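Local coordinates for water-soluble chlorophyll protein (Brassicaceae, PDB 5HPZ), which binds chlorophyll as a water-soluble protein with the beta-trefoil fold of the Kunitz inhibitor family, and may also have endopeptidase inhibitor activity, at residues 158-162 with 163-167. Sequence-based numbering, arbitrary orientation.
Sequences IATND and DAKTL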
loop_
_atom_site.group_PDB
_atom_site.type_symbol
_atom_site.label_atom_id
_atom_site.label_comp_id
_atom_site.label_asym_id
_atom_site.label_seq_id
_atom_site.Cartn_x
_atom_site.Cartn_y
_atom_site.Cartn_z
ATOM N N ILE A 158 8.639 -5.096 20.941
ATOM C CA ILE A 158 10.096 -5.056 21.008
ATOM C C ILE A 158 10.631 -5.860 22.190
ATOM O O ILE A 158 9.886 -6.297 23.053
ATOM C CB ILE A 158 10.578 -3.628 21.190
ATOM C CG1 ILE A 158 10.023 -3.088 22.510
ATOM C CG2 ILE A 158 10.206 -2.799 19.960
ATOM C CD1 ILE A 158 10.087 -1.595 22.626
ATOM N N ALA A 159 11.930 -6.118 22.213
ATOM C CA ALA A 159 12.594 -6.636 23.396
ATOM C C ALA A 159 13.267 -5.499 24.173
ATOM O O ALA A 159 13.989 -4.685 23.622
ATOM C CB ALA A 159 13.624 -7.728 23.060
ATOM N N THR A 160 13.040 -5.484 25.480
ATOM C CA THR A 160 13.459 -4.363 26.293
ATOM C C THR A 160 13.748 -4.858 27.699
ATOM O O THR A 160 13.159 -5.839 28.158
ATOM C CB THR A 160 12.333 -3.318 26.363
ATOM O OG1 THR A 160 12.777 -2.171 27.070
ATOM C CG2 THR A 160 11.113 -3.844 27.075
ATOM N N ASN A 161 14.656 -4.186 28.394
ATOM C CA ASN A 161 14.794 -4.409 29.821
ATOM C C ASN A 161 14.221 -3.264 30.647
ATOM O O ASN A 161 14.483 -3.200 31.835
ATOM C CB ASN A 161 16.262 -4.664 30.161
ATOM C CG ASN A 161 16.763 -5.955 29.561
ATOM O OD1 ASN A 161 16.256 -7.034 29.871
ATOM N ND2 ASN A 161 17.743 -5.860 28.703
ATOM N N ASP A 162 13.458 -2.371 30.029
ATOM C CA ASP A 162 12.672 -1.390 30.766
ATOM C C ASP A 162 11.380 -2.006 31.298
ATOM O O ASP A 162 10.436 -2.310 30.515
ATOM C CB ASP A 162 12.376 -0.235 29.855
ATOM C CG ASP A 162 11.609 0.860 30.518
ATOM O OD1 ASP A 162 10.992 0.660 31.594
ATOM O OD2 ASP A 162 11.608 1.929 29.887
ATOM N N ASP A 163 11.341 -2.192 32.617
ATOM C CA ASP A 163 10.234 -2.861 33.292
ATOM C C ASP A 163 8.881 -2.152 33.026
ATOM O O ASP A 163 7.832 -2.795 33.048
ATOM C CB ASP A 163 10.462 -2.927 34.837
ATOM C CG ASP A 163 11.555 -3.932 35.270
ATOM O OD1 ASP A 163 12.019 -4.766 34.465
ATOM O OD2 ASP A 163 11.949 -3.924 36.465
ATOM N N ALA A 164 8.885 -0.838 32.819
ATOM C CA ALA A 164 7.626 -0.128 32.595
ATOM C C ALA A 164 7.023 -0.469 31.180
ATOM O O ALA A 164 5.867 -0.152 30.883
ATOM C CB ALA A 164 7.850 1.357 32.728
ATOM N N LYS A 165 7.809 -1.115 30.316
ATOM C CA LYS A 165 7.337 -1.418 28.993
ATOM C C LYS A 165 6.842 -2.841 28.797
ATOM O O LYS A 165 6.376 -3.180 27.701
ATOM C CB LYS A 165 8.388 -1.113 27.972
ATOM C CG LYS A 165 8.623 0.366 27.804
ATOM C CD LYS A 165 9.580 0.518 26.664
ATOM C CE LYS A 165 10.017 1.953 26.592
ATOM N NZ LYS A 165 11.394 2.009 26.093
ATOM N N THR A 166 6.902 -3.660 29.837
ATOM C CA THR A 166 6.499 -5.070 29.715
ATOM C C THR A 166 5.077 -5.226 29.179
ATOM O O THR A 166 4.180 -4.469 29.536
ATOM C CB THR A 166 6.638 -5.737 31.062
ATOM O OG1 THR A 166 8.032 -5.712 31.381
ATOM C CG2 THR A 166 6.151 -7.207 31.029
ATOM N N LEU A 167 4.916 -6.179 28.275
ATOM C CA LEU A 167 3.614 -6.533 27.721
ATOM C C LEU A 167 3.050 -7.700 28.486
ATOM O O LEU A 167 3.622 -8.789 28.445
ATOM C CB LEU A 167 3.750 -6.895 26.239
ATOM C CG LEU A 167 2.395 -7.308 25.613
ATOM C CD1 LEU A 167 1.396 -6.150 25.614
ATOM C CD2 LEU A 167 2.715 -7.767 24.190
HETATM O O HOH W 1 10.171 -5.037 30.073
#
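Asp-162 and Lys-165 meet in the surface turn that joins strand 155-160 to strand 169-173 of the beta-trefoil. The turn closes through Lys-165 N, which gives a hydrogen bond of 2.9 Å to Asp-162 O. The donor stands above the carbonyl plane, 46° out of it. The same Asp-162 O takes a second bond, from a water that also pairs with Thr-166 OG1. With chi1 at -178°, the Asp-162 carboxylate swings beside its own carbonyl carbon and reaches forward over the start of the 3-10 segment 163-165. There Asp-162 OD1 accepts from Ala-164 N at 2.9 Å, on its anti side and tilted from the carboxylate plane. The other oxygen, OD2, lies beside Lys-165 CE and NZ, and the two side chains cross at about a right angle. Asp-162 OD2 to Lys-165 NZ is a long salt bridge of 3.8 Å. The main anionic partner of Lys-165 NZ is Glu-108. Upstream, Thr-160 OG1 accepts from Asp-162 N at 3.0 Å, an ST turn, and also bonds to Glu-108. Thr-160 CG2 packs on Lys-165 CB at 4.0 Å. Replacing Asp-162 by an alanine would probably cost Ala-164 N this acceptor and Lys-165 its secondary, more distant counter-charge. Asp-162 thus holds the turn twice: its carbonyl closes it, and its carboxylate takes the N-H of Ala-164 while probably helping to balance the lysine charge.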